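Local coordinates for protein esterase D (PDB 3DKR) that probably hydrolyses carboxylic esters, using a catalytic triad of the kind found in alpha/beta hydrolases, at residues A[24-29]-A[93-98]; A[43-48]-A[240-245]; A[104-109]-A[170-175]; A[117-122]-A[184-189]; A[123-128]-A[201-206]. One frame throughout, in Å; residues are numbered along the deposited sequence.

Contact 1: A[24-29]-A[93-98]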
# COMPACT_ATOMS: atom_id res chain seq x y z
N GLY A 24 2.82 17.03 -1.06
CA GLY A 24 1.67 16.13 -1.09
C GLY A 24 2.12 14.70 -1.00
O GLY A 24 3.24 14.36 -1.42
N VAL A 25 1.24 13.84 -0.49
CA VAL A 25 1.56 12.43 -0.27
C VAL A 25 0.45 11.56 -0.84
O VAL A 25 -0.72 11.79 -0.54
CB VAL A 25 1.70 12.11 1.23
CG1 VAL A 25 2.15 10.67 1.43
CG2 VAL A 25 2.69 13.06 1.88
N VAL A 26 0.82 10.58 -1.65
CA VAL A 26 -0.10 9.57 -2.15
C VAL A 26 0.01 8.34 -1.26
O VAL A 26 1.12 7.84 -1.01
CB VAL A 26 0.20 9.18 -3.61
CG1 VAL A 26 -0.68 8.03 -4.05
CG2 VAL A 26 0.05 10.40 -4.54
N LEU A 27 -1.14 7.85 -0.76
CA LEU A 27 -1.18 6.66 0.11
C LEU A 27 -2.00 5.58 -0.58
O LEU A 27 -3.17 5.81 -0.91
CB LEU A 27 -1.80 6.98 1.47
CG LEU A 27 -1.06 8.03 2.31
CD1 LEU A 27 -1.81 8.36 3.61
CD2 LEU A 27 0.37 7.62 2.65
N LEU A 28 -1.37 4.43 -0.82
CA LEU A 28 -1.95 3.33 -1.61
C LEU A 28 -2.29 2.14 -0.70
O LEU A 28 -1.43 1.61 0.00
CB LEU A 28 -0.99 2.92 -2.73
CG LEU A 28 -0.63 4.07 -3.67
CD1 LEU A 28 0.39 3.62 -4.71
CD2 LEU A 28 -1.88 4.65 -4.38
N HIS A 29 -3.56 1.75 -0.71
CA HIS A 29 -4.07 0.86 0.34
C HIS A 29 -3.76 -0.63 0.15
O HIS A 29 -3.04 -1.02 -0.76
CB HIS A 29 -5.57 1.15 0.59
CG HIS A 29 -6.51 0.76 -0.52
ND1 HIS A 29 -6.87 -0.55 -0.77
CD2 HIS A 29 -7.25 1.53 -1.35
CE1 HIS A 29 -7.77 -0.57 -1.74
NE2 HIS A 29 -8.02 0.68 -2.11
N ALA A 93 4.93 21.01 -4.99
CA ALA A 93 6.35 21.10 -5.31
C ALA A 93 7.04 19.75 -5.12
O ALA A 93 7.94 19.41 -5.87
CB ALA A 93 7.03 22.11 -4.43
N LYS A 94 6.66 19.03 -4.06
CA LYS A 94 7.23 17.72 -3.75
C LYS A 94 6.13 16.72 -3.47
O LYS A 94 5.13 17.05 -2.83
CB LYS A 94 8.17 17.81 -2.55
CG LYS A 94 9.36 18.74 -2.78
CD LYS A 94 10.41 18.58 -1.68
CE LYS A 94 11.57 19.57 -1.83
NZ LYS A 94 12.64 19.36 -0.82
N VAL A 95 6.33 15.49 -3.96
CA VAL A 95 5.36 14.42 -3.77
C VAL A 95 6.08 13.17 -3.29
O VAL A 95 7.13 12.81 -3.83
CB VAL A 95 4.59 14.15 -5.06
CG1 VAL A 95 3.81 12.83 -4.97
CG2 VAL A 95 3.65 15.31 -5.38
N PHE A 96 5.49 12.52 -2.29
CA PHE A 96 5.93 11.24 -1.75
C PHE A 96 4.82 10.22 -2.01
O PHE A 96 3.65 10.58 -2.04
CB PHE A 96 6.16 11.35 -0.26
CG PHE A 96 7.29 12.27 0.13
CD1 PHE A 96 8.52 11.75 0.51
CD2 PHE A 96 7.14 13.64 0.08
CE1 PHE A 96 9.57 12.60 0.86
CE2 PHE A 96 8.20 14.49 0.43
CZ PHE A 96 9.41 13.96 0.81
N VAL A 97 5.19 8.96 -2.20
CA VAL A 97 4.22 7.89 -2.45
C VAL A 97 4.55 6.69 -1.58
O VAL A 97 5.67 6.18 -1.63
CB VAL A 97 4.25 7.48 -3.92
CG1 VAL A 97 3.16 6.44 -4.21
CG2 VAL A 97 4.15 8.74 -4.81
N PHE A 98 3.55 6.23 -0.81
CA PHE A 98 3.71 5.08 0.09
C PHE A 98 2.53 4.15 -0.06
O PHE A 98 1.45 4.58 -0.44
CB PHE A 98 3.76 5.51 1.56
CG PHE A 98 4.78 6.56 1.88
CD1 PHE A 98 6.10 6.20 2.13
CD2 PHE A 98 4.41 7.89 2.00
CE1 PHE A 98 7.05 7.16 2.45
CE2 PHE A 98 5.35 8.86 2.29
CZ PHE A 98 6.66 8.48 2.54

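Contact 2: A[43-48]-A[240-245]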
# COMPACT_ATOMS: atom_id res chain seq x y z
N ARG A 43 -4.54 11.68 8.39
CA ARG A 43 -4.82 12.74 9.36
C ARG A 43 -3.55 13.20 10.08
O ARG A 43 -3.37 14.39 10.30
CB ARG A 43 -5.89 12.28 10.35
CG ARG A 43 -7.25 12.19 9.73
CD ARG A 43 -7.82 13.56 9.39
NE ARG A 43 -9.26 13.54 9.37
CZ ARG A 43 -10.05 14.59 9.14
NH1 ARG A 43 -9.54 15.79 8.85
NH2 ARG A 43 -11.37 14.43 9.18
N ALA A 44 -2.66 12.27 10.43
CA ALA A 44 -1.37 12.64 11.02
C ALA A 44 -0.60 13.53 10.05
O ALA A 44 -0.02 14.55 10.43
CB ALA A 44 -0.56 11.41 11.38
N LEU A 45 -0.60 13.17 8.78
CA LEU A 45 0.09 13.98 7.78
C LEU A 45 -0.56 15.35 7.66
O LEU A 45 0.13 16.36 7.58
CB LEU A 45 0.14 13.27 6.44
CG LEU A 45 0.95 11.98 6.45
CD1 LEU A 45 0.83 11.27 5.12
CD2 LEU A 45 2.43 12.28 6.72
N GLN A 46 -1.89 15.38 7.69
CA GLN A 46 -2.61 16.65 7.64
C GLN A 46 -2.24 17.56 8.82
O GLN A 46 -2.04 18.77 8.63
CB GLN A 46 -4.11 16.40 7.64
CG GLN A 46 -4.94 17.66 7.47
CD GLN A 46 -6.42 17.39 7.51
OE1 GLN A 46 -6.89 16.70 8.41
NE2 GLN A 46 -7.16 17.94 6.56
N ARG A 47 -2.13 16.99 10.02
CA ARG A 47 -1.78 17.80 11.20
C ARG A 47 -0.39 18.41 11.05
O ARG A 47 -0.10 19.44 11.67
CB ARG A 47 -1.85 17.00 12.50
CG ARG A 47 -3.24 16.48 12.84
CD ARG A 47 -3.30 16.02 14.29
NE ARG A 47 -2.44 14.87 14.57
CZ ARG A 47 -2.77 13.60 14.30
NH1 ARG A 47 -3.94 13.30 13.73
NH2 ARG A 47 -1.91 12.63 14.60
N SER A 48 0.48 17.77 10.26
CA SER A 48 1.83 18.32 10.03
C SER A 48 1.90 19.14 8.73
O SER A 48 3.01 19.52 8.29
CB SER A 48 2.88 17.20 10.02
OG SER A 48 3.19 16.76 11.34
N ASP A 240 7.83 8.20 12.20
CA ASP A 240 8.95 7.77 11.35
C ASP A 240 8.80 8.29 9.92
O ASP A 240 9.76 8.76 9.30
CB ASP A 240 9.07 6.25 11.34
CG ASP A 240 9.45 5.67 12.71
OD1 ASP A 240 10.05 6.41 13.54
OD2 ASP A 240 9.18 4.47 12.94
N VAL A 241 7.58 8.21 9.39
CA VAL A 241 7.31 8.67 8.02
C VAL A 241 7.50 10.19 7.89
O VAL A 241 8.08 10.70 6.92
CB VAL A 241 5.88 8.27 7.58
CG1 VAL A 241 5.47 9.00 6.28
CG2 VAL A 241 5.77 6.73 7.45
N ILE A 242 7.01 10.91 8.89
CA ILE A 242 7.15 12.35 8.90
C ILE A 242 8.63 12.73 9.01
O ILE A 242 9.09 13.60 8.28
CB ILE A 242 6.27 12.96 10.00
CG1 ILE A 242 4.80 12.79 9.61
CG2 ILE A 242 6.58 14.45 10.18
CD1 ILE A 242 3.79 13.15 10.69
N ALA A 243 9.37 12.05 9.87
CA ALA A 243 10.83 12.29 9.96
C ALA A 243 11.53 12.06 8.62
O ALA A 243 12.40 12.84 8.20
CB ALA A 243 11.44 11.42 11.03
N PHE A 244 11.12 11.00 7.93
CA PHE A 244 11.67 10.65 6.62
C PHE A 244 11.45 11.76 5.60
O PHE A 244 12.37 12.14 4.87
CB PHE A 244 11.03 9.32 6.17
CG PHE A 244 11.35 8.92 4.76
CD1 PHE A 244 12.55 8.27 4.45
CD2 PHE A 244 10.43 9.12 3.75
CE1 PHE A 244 12.82 7.88 3.16
CE2 PHE A 244 10.71 8.73 2.44
CZ PHE A 244 11.89 8.11 2.15
N MET A 245 10.22 12.28 5.57
CA MET A 245 9.90 13.36 4.66
C MET A 245 10.63 14.65 5.04
O MET A 245 11.12 15.36 4.17
CB MET A 245 8.39 13.57 4.64
CG MET A 245 7.71 12.42 3.91
SD MET A 245 6.03 12.78 3.40
CE MET A 245 5.39 12.60 4.99

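Contact 3: A[104-109]-A[170-175]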
# COMPACT_ATOMS: atom_id res chain seq x y z
N GLY A 104 2.10 -0.88 -1.86
CA GLY A 104 3.57 -0.73 -1.85
C GLY A 104 4.27 -1.27 -3.09
O GLY A 104 5.33 -0.79 -3.47
N ILE A 105 3.69 -2.28 -3.72
CA ILE A 105 4.21 -2.78 -5.00
C ILE A 105 4.15 -1.62 -5.99
O ILE A 105 5.12 -1.35 -6.69
CB ILE A 105 3.38 -3.97 -5.54
CG1 ILE A 105 3.56 -5.19 -4.64
CG2 ILE A 105 3.78 -4.34 -7.00
CD1 ILE A 105 2.45 -6.24 -4.86
N PHE A 106 3.01 -0.93 -6.03
CA PHE A 106 2.83 0.17 -6.96
C PHE A 106 3.65 1.40 -6.57
O PHE A 106 4.15 2.11 -7.43
CB PHE A 106 1.35 0.50 -7.12
CG PHE A 106 0.52 -0.71 -7.47
CD1 PHE A 106 0.85 -1.48 -8.57
CD2 PHE A 106 -0.56 -1.10 -6.69
CE1 PHE A 106 0.10 -2.61 -8.90
CE2 PHE A 106 -1.31 -2.21 -7.01
CZ PHE A 106 -0.98 -2.97 -8.10
N ALA A 107 3.81 1.64 -5.26
CA ALA A 107 4.69 2.73 -4.81
C ALA A 107 6.10 2.53 -5.31
O ALA A 107 6.74 3.47 -5.79
CB ALA A 107 4.70 2.84 -3.29
N MET A 108 6.59 1.30 -5.21
CA MET A 108 7.95 1.01 -5.67
C MET A 108 8.03 1.12 -7.18
O MET A 108 9.01 1.65 -7.70
CB MET A 108 8.42 -0.35 -5.16
CG MET A 108 8.58 -0.42 -3.64
SD MET A 108 9.55 0.92 -2.87
CE MET A 108 11.03 0.89 -3.88
N LYS A 109 7.02 0.64 -7.91
CA LYS A 109 7.05 0.74 -9.37
C LYS A 109 7.00 2.22 -9.80
O LYS A 109 7.62 2.61 -10.80
CB LYS A 109 5.94 -0.06 -10.03
CG LYS A 109 6.17 -0.30 -11.51
CD LYS A 109 5.06 -1.13 -12.13
CE LYS A 109 5.32 -1.42 -13.60
NZ LYS A 109 6.34 -2.49 -13.82
N ASP A 170 1.43 -11.69 -7.61
CA ASP A 170 2.79 -12.24 -7.51
C ASP A 170 3.59 -11.88 -8.78
O ASP A 170 4.71 -11.35 -8.72
CB ASP A 170 2.74 -13.78 -7.41
CG ASP A 170 2.29 -14.30 -6.04
OD1 ASP A 170 2.28 -13.57 -5.03
OD2 ASP A 170 1.95 -15.52 -6.00
N GLN A 171 3.01 -12.16 -9.93
CA GLN A 171 3.69 -11.97 -11.21
C GLN A 171 4.08 -10.50 -11.41
O GLN A 171 5.22 -10.16 -11.74
CB GLN A 171 2.80 -12.48 -12.34
CG GLN A 171 3.32 -12.20 -13.74
CD GLN A 171 2.50 -12.90 -14.83
OE1 GLN A 171 1.62 -13.73 -14.54
NE2 GLN A 171 2.79 -12.58 -16.08
N PHE A 172 3.11 -9.61 -11.20
CA PHE A 172 3.35 -8.17 -11.36
C PHE A 172 4.44 -7.73 -10.41
O PHE A 172 5.34 -6.94 -10.75
CB PHE A 172 2.05 -7.42 -11.05
CG PHE A 172 2.11 -5.96 -11.39
CD1 PHE A 172 1.57 -5.47 -12.57
CD2 PHE A 172 2.70 -5.07 -10.52
CE1 PHE A 172 1.65 -4.12 -12.87
CE2 PHE A 172 2.75 -3.72 -10.82
CZ PHE A 172 2.24 -3.25 -11.98
N ALA A 173 4.37 -8.24 -9.19
CA ALA A 173 5.35 -7.91 -8.15
C ALA A 173 6.77 -8.40 -8.48
O ALA A 173 7.76 -7.73 -8.16
CB ALA A 173 4.89 -8.46 -6.79
N THR A 174 6.90 -9.58 -9.10
CA THR A 174 8.24 -10.05 -9.45
C THR A 174 8.91 -9.11 -10.46
O THR A 174 10.11 -8.88 -10.40
CB THR A 174 8.26 -11.51 -10.01
OG1 THR A 174 7.48 -11.61 -11.21
CG2 THR A 174 7.76 -12.52 -8.95
N THR A 175 8.12 -8.53 -11.35
CA THR A 175 8.69 -7.60 -12.33
C THR A 175 9.16 -6.32 -11.64
O THR A 175 10.25 -5.81 -11.90
CB THR A 175 7.69 -7.29 -13.42
OG1 THR A 175 7.40 -8.51 -14.11
CG2 THR A 175 8.23 -6.23 -14.38
O HOH W 1 5.15 -4.95 -13.13

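Contact 4: A[117-122]-A[184-189]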
# COMPACT_ATOMS: atom_id res chain seq x y z
N ILE A 117 8.81 12.26 -8.69
CA ILE A 117 8.62 11.81 -7.30
C ILE A 117 9.87 12.00 -6.44
O ILE A 117 10.95 11.52 -6.77
CB ILE A 117 8.18 10.32 -7.24
CG1 ILE A 117 6.93 10.09 -8.10
CG2 ILE A 117 7.92 9.91 -5.78
CD1 ILE A 117 6.60 8.59 -8.35
N THR A 118 9.72 12.68 -5.31
CA THR A 118 10.86 12.94 -4.42
C THR A 118 11.35 11.70 -3.69
O THR A 118 12.55 11.46 -3.62
CB THR A 118 10.48 14.03 -3.39
OG1 THR A 118 10.29 15.26 -4.08
CG2 THR A 118 11.55 14.21 -2.31
N ALA A 119 10.42 10.93 -3.12
CA ALA A 119 10.77 9.76 -2.34
C ALA A 119 9.49 8.97 -2.05
O ALA A 119 8.40 9.38 -2.43
CB ALA A 119 11.47 10.16 -1.05
N GLY A 120 9.62 7.82 -1.40
CA GLY A 120 8.45 6.98 -1.17
C GLY A 120 8.85 5.70 -0.53
O GLY A 120 9.96 5.58 -0.03
N GLY A 121 7.95 4.72 -0.52
CA GLY A 121 8.28 3.44 0.09
C GLY A 121 7.06 2.65 0.52
O GLY A 121 5.96 2.83 -0.01
N VAL A 122 7.26 1.76 1.49
CA VAL A 122 6.27 0.79 1.86
C VAL A 122 6.07 0.72 3.36
O VAL A 122 6.99 0.99 4.14
CB VAL A 122 6.62 -0.61 1.32
CG1 VAL A 122 6.93 -0.55 -0.19
CG2 VAL A 122 7.79 -1.21 2.10
N LYS A 184 16.33 5.47 -7.57
CA LYS A 184 17.37 6.40 -7.11
C LYS A 184 16.95 7.20 -5.87
O LYS A 184 17.80 7.74 -5.15
CB LYS A 184 17.72 7.37 -8.23
CG LYS A 184 18.25 6.74 -9.52
CD LYS A 184 19.33 5.70 -9.31
CE LYS A 184 19.72 5.04 -10.64
NZ LYS A 184 19.66 3.53 -10.57
N GLN A 185 15.64 7.30 -5.63
CA GLN A 185 15.11 8.13 -4.57
C GLN A 185 15.35 7.53 -3.20
O GLN A 185 15.43 6.29 -3.07
CB GLN A 185 13.60 8.32 -4.71
CG GLN A 185 13.14 9.00 -5.99
CD GLN A 185 12.76 8.03 -7.08
OE1 GLN A 185 13.26 6.91 -7.13
NE2 GLN A 185 11.86 8.47 -7.97
N PRO A 186 15.38 8.38 -2.16
CA PRO A 186 15.27 7.88 -0.81
C PRO A 186 14.04 6.97 -0.68
O PRO A 186 12.96 7.32 -1.20
CB PRO A 186 15.09 9.16 0.02
CG PRO A 186 15.72 10.22 -0.80
CD PRO A 186 15.51 9.85 -2.20
N THR A 187 14.21 5.84 -0.02
CA THR A 187 13.13 4.85 0.15
C THR A 187 12.91 4.52 1.62
O THR A 187 13.86 4.24 2.36
CB THR A 187 13.43 3.58 -0.63
OG1 THR A 187 13.66 3.91 -2.00
CG2 THR A 187 12.28 2.57 -0.53
N PHE A 188 11.65 4.53 2.02
CA PHE A 188 11.20 4.18 3.36
C PHE A 188 10.70 2.75 3.36
O PHE A 188 9.94 2.35 2.48
CB PHE A 188 10.06 5.12 3.79
CG PHE A 188 9.58 4.89 5.18
CD1 PHE A 188 10.14 5.57 6.25
CD2 PHE A 188 8.59 3.95 5.44
CE1 PHE A 188 9.70 5.35 7.56
CE2 PHE A 188 8.15 3.73 6.74
CZ PHE A 188 8.72 4.42 7.80
N ILE A 189 11.10 1.99 4.37
CA ILE A 189 10.60 0.62 4.56
C ILE A 189 10.15 0.42 5.98
O ILE A 189 10.95 0.53 6.92
CB ILE A 189 11.66 -0.45 4.22
CG1 ILE A 189 12.14 -0.29 2.78
CG2 ILE A 189 11.06 -1.85 4.48
CD1 ILE A 189 13.29 -1.24 2.36

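Contact 5: A[123-128]-A[201-206]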
# COMPACT_ATOMS: atom_id res chain seq x y z
N PHE A 123 4.85 0.36 3.74
CA PHE A 123 4.51 0.12 5.13
C PHE A 123 4.33 -1.38 5.40
O PHE A 123 3.96 -1.75 6.53
CB PHE A 123 3.21 0.83 5.50
CG PHE A 123 3.21 2.32 5.25
CD1 PHE A 123 4.38 3.07 5.34
CD2 PHE A 123 2.02 2.97 4.98
CE1 PHE A 123 4.35 4.45 5.13
CE2 PHE A 123 1.99 4.33 4.80
CZ PHE A 123 3.14 5.07 4.86
N SER A 124 4.56 -2.21 4.39
CA SER A 124 4.70 -3.66 4.56
C SER A 124 5.35 -4.26 3.31
O SER A 124 5.42 -3.61 2.26
CB SER A 124 3.35 -4.34 4.83
OG SER A 124 3.56 -5.63 5.42
N SER A 125 5.87 -5.47 3.46
CA SER A 125 6.55 -6.15 2.35
C SER A 125 5.62 -6.44 1.18
O SER A 125 4.42 -6.56 1.35
CB SER A 125 7.15 -7.45 2.86
OG SER A 125 8.20 -7.17 3.76
N PRO A 126 6.19 -6.56 -0.03
CA PRO A 126 5.34 -6.85 -1.17
C PRO A 126 4.74 -8.24 -1.12
O PRO A 126 5.18 -9.09 -0.34
CB PRO A 126 6.31 -6.72 -2.36
CG PRO A 126 7.66 -6.98 -1.79
CD PRO A 126 7.62 -6.45 -0.40
N ILE A 127 3.75 -8.45 -1.99
CA ILE A 127 3.10 -9.73 -2.19
C ILE A 127 3.89 -10.45 -3.27
O ILE A 127 3.79 -10.09 -4.44
CB ILE A 127 1.64 -9.52 -2.63
CG1 ILE A 127 0.86 -8.76 -1.54
CG2 ILE A 127 0.96 -10.85 -2.95
CD1 ILE A 127 -0.50 -8.29 -1.95
N LEU A 128 4.69 -11.43 -2.84
CA LEU A 128 5.56 -12.21 -3.74
C LEU A 128 5.29 -13.71 -3.63
O LEU A 128 4.81 -14.19 -2.60
CB LEU A 128 7.04 -11.91 -3.42
CG LEU A 128 7.52 -10.54 -3.89
CD1 LEU A 128 8.88 -10.22 -3.29
CD2 LEU A 128 7.61 -10.45 -5.42
N ARG A 201 10.43 -11.05 6.53
CA ARG A 201 11.81 -11.15 6.06
C ARG A 201 11.99 -10.51 4.68
O ARG A 201 13.11 -10.11 4.31
CB ARG A 201 12.26 -12.61 6.03
CG ARG A 201 12.54 -13.14 7.40
CD ARG A 201 12.83 -14.63 7.41
NE ARG A 201 11.70 -15.41 6.93
CZ ARG A 201 11.69 -16.74 6.89
NH1 ARG A 201 12.75 -17.43 7.31
NH2 ARG A 201 10.63 -17.38 6.43
N LEU A 202 10.91 -10.42 3.91
CA LEU A 202 10.97 -9.76 2.60
C LEU A 202 11.43 -8.30 2.69
O LEU A 202 11.99 -7.76 1.74
CB LEU A 202 9.62 -9.81 1.89
CG LEU A 202 9.31 -11.07 1.09
CD1 LEU A 202 9.67 -12.32 1.87
CD2 LEU A 202 7.81 -11.05 0.70
N ALA A 203 11.18 -7.66 3.83
CA ALA A 203 11.56 -6.27 4.00
C ALA A 203 13.08 -6.11 3.87
O ALA A 203 13.57 -5.14 3.30
CB ALA A 203 11.08 -5.75 5.35
N TYR A 204 13.83 -7.07 4.42
CA TYR A 204 15.28 -7.06 4.32
C TYR A 204 15.75 -7.29 2.90
O TYR A 204 16.72 -6.67 2.43
CB TYR A 204 15.88 -8.12 5.23
CG TYR A 204 15.54 -7.94 6.69
CD1 TYR A 204 16.13 -6.93 7.43
CD2 TYR A 204 14.62 -8.75 7.32
CE1 TYR A 204 15.83 -6.75 8.78
CE2 TYR A 204 14.30 -8.58 8.65
CZ TYR A 204 14.92 -7.58 9.39
OH TYR A 204 14.63 -7.39 10.72
N GLN A 205 15.06 -8.16 2.17
CA GLN A 205 15.40 -8.36 0.76
C GLN A 205 15.14 -7.10 -0.07
O GLN A 205 15.91 -6.77 -0.98
CB GLN A 205 14.62 -9.55 0.17
CG GLN A 205 15.08 -10.93 0.65
CD GLN A 205 14.77 -12.02 -0.38
OE1 GLN A 205 13.80 -11.92 -1.16
NE2 GLN A 205 15.60 -13.06 -0.43
N LEU A 206 14.05 -6.40 0.24
CA LEU A 206 13.74 -5.15 -0.45
C LEU A 206 14.86 -4.15 -0.17
O LEU A 206 15.43 -3.59 -1.09
CB LEU A 206 12.37 -4.63 0.00
CG LEU A 206 11.95 -3.24 -0.47
CD1 LEU A 206 11.97 -3.16 -1.99
CD2 LEU A 206 10.57 -2.89 0.14

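Contact 1: A[24-29]-A[93-98]
K94 and G24 begin a parallel pair of strands in the middle of the alpha/beta hydrolase sheet. K94 O accepts the N-H of G24, with G24 N 2.9 Å from K94 O. The axes of strands 24-28 and 94-98 run 16° apart in direction. V95 comes next and meets its partner through a C-H contact, V95 CA lying 3.2 Å from G24 O. The same oxygen takes the N-H of F96, with F96 N 3.0 Å away from G24 O. F96 O then accepts the N-H of V26 and also touches V25 CA. The F96 ring leads away from strand 24-28 and packs on M245 of helix 234-246. V97 sits on the other face with V95 and V26, under helix 74-89. Its CG1, anti to the backbone N (chi1 -175°), lies 4.0 Å from L28 CD1. V26 and V97 lie side by side and point the same way. F98 gives its N-H to V26 O, and F98 O takes that of L28, with L28 N 2.8 Å from F98 O. The F98 ring returns to the face of V25 and L27. V25 CG1 meets this ring at its edge and in its plane, 3.6 Å from F98 CD2.

Contact 2: A[43-48]-A[240-245]
L45 and I242 mark the nearest backbone approach of two helices, with their CA atoms 7.3 Å apart. The axes of segments 43-47 and 240-245 stay 10.9 Å apart at closest, and their directions differ by 46°. The backbones are therefore well separated, and side chains bridge the gap. The contact is mostly apolar. L45 CD2 is its hub. I242 slides past L45 in the opposite direction, and I242 CG1 lies 3.8 Å from L45 CD2. M245 crosses L45 at about a right angle. Its chain bends at chi3 (-76°), which places CE against the leucine. M245 CE is only 3.4 Å from L45 CD2, tighter than usual for two carbons. V241 CG1 is a looser neighbour of the same methyl. I242 CD1 reaches the end of the other helix, 3.7 Å from S48 OG. It also lies near A44 O. That oxygen accepts the backbone N-H of S48, the first residue to leave helical geometry. Y50 touches both L45 and M245 from outside the two segments. On the sheet side, V25 packs on L45 and M245, while F98 packs on V241 and F244. Helices 39-47 and 234-246 thus cover one face of the central sheet together. This layer, with the last helix of the chain packed beside the first, belongs to the three-layer alpha/beta/alpha sandwich of the alpha/beta hydrolase fold.

Contact 3: A[104-109]-A[170-175]
F172 reaches from helix 155-178 toward I105, F106 and K109 of helix 101-113. Its CB points to that helix, and CG stands anti to the backbone N (chi1 -171°). Further out, CD2 meets a methyl at the ring edge, with I105 CG2 3.8 Å from F172 CD2. Then F172 CE2 comes 3.5 Å from F106 CE1. The two rings form an offset edge-to-face pair, the edge of F106 toward the face of F172, with planes at 69°. At the tip, F172 CZ lies 3.5 Å from K109 CD. The side chains of K109 and F172 cross at about a right angle, and the lysine bends at chi4 (77°). Its NZ gives a hydrogen bond to a water, 2.8 Å from K109 NZ to the water O. The water donates in turn to F172 O. It sits over the centre of the F172 ring, on the face opposite F106. I105 CD1 lies 3.8 Å from A173 CB. W78 of helix 74-89 meets the F172 ring and makes a cation-pi contact with K109. Helix 101-113 starts at S101, the predicted nucleophile, in the G-X-S-X-G nucleophile elbow. Helix 155-178 lies in the insertion between strands 119-122 and 187-192, where alpha/beta hydrolases commonly carry their cap.

Contact 4: A[117-122]-A[184-189]
G120, V122 and F188 carry the backbone bonds between two neighbouring parallel strands of the alpha/beta hydrolase sheet. G120 O accepts the N-H of F188, with F188 N 2.9 Å from G120 O. T187 CA brings a C-H to the same oxygen. F188 O accepts in turn from V122, with V122 N 2.9 Å from F188 O, and the CA of G121 also touches it. At the start of the pair the bonding is weaker. G120 N reaches P186 O at 3.4 Å, a weak bond. G121 has phi 157° and psi -156°, a backbone shape that glycine can take, and its CA lies close to F188 O. A119 and G121 bond through their backbones to V97 on the other side of strand 119-122. Q185 bends at chi2 (95°), and its amide lies beside I117. Q185 NE2 donates weakly to I117 O at 3.4 Å and also bonds to L111 O of helix 101-113. Q185 O is used within its own segment, by T187 OG1 at 3.2 Å, the hydroxyl lying above the carbonyl plane. M108 of helix 101-113 packs on T187 and V122. A119 CB lies against P186, 3.2 Å from P186 O. V122 and I189 run side by side, with V122 CG2 4.1 Å from I189 CG2.

Contact 5: A[123-128]-A[201-206]
S125 turns its hydroxyl toward L202 and A203 by placing OG anti to its own carbonyl carbon (chi1 -68°). L202 has CG likewise anti to its carbonyl carbon (chi1 -85°), and its side chain heads back to P126 and L128. S125 OG is 3.0 Å from A203 N, but the angle is poor and the pair is not a hydrogen bond. The hydroxyl bonds instead to Q191 OE1. It packs against L202 and A203 while Q191 holds its polar end. S125 CB lies 3.6 Å from L202 CB, and S125 OG lies 3.6 Å from A203 CB. L202 CD2 comes 3.4 Å from P126 O. The same methyl is 4.2 Å from L128 CD1, an apolar contact. Segment 123-128 is an irregular loop that passes close to the predicted active site. The carbonyl O of S125 accepts a hydrogen bond from the hydroxyl of S101, the predicted nucleophile, and S124 OG makes weak bonds to S101 OG and to D195, predicted to belong to the charge relay. The loop follows strand 119-122 and leads to helix 134-149. Helix 202-209 packs against it, with A203 also on I189 and Q191 of strand 187-192, while I127 and P126 meet I105 of helix 101-113 and L128 packs on A173 and T174 of helix 155-178.

In the fold
Contacts 1 and 4 lie in one sheet, their centres about 10 Å apart, and meet where strands 94-99 and 119-122 run as neighbours. Contact 2 joins the first and last of the helices that pack on this sheet, and its chain loop encloses contacts 3, 4 and 5. M245 links it to contact 1 and F244 to contact 4. Contact 3 lies across the chain's centre, about 24 Å from contact 2 between centres. The segments of contacts 1 and 2 alternate along the chain, as do those of contacts 3, 4 and 5. Segment 123-128 follows directly on strand 119-122, and helix 202-209 follows strand 187-192. The sheet thus carries the loop beside the predicted S101 and D195.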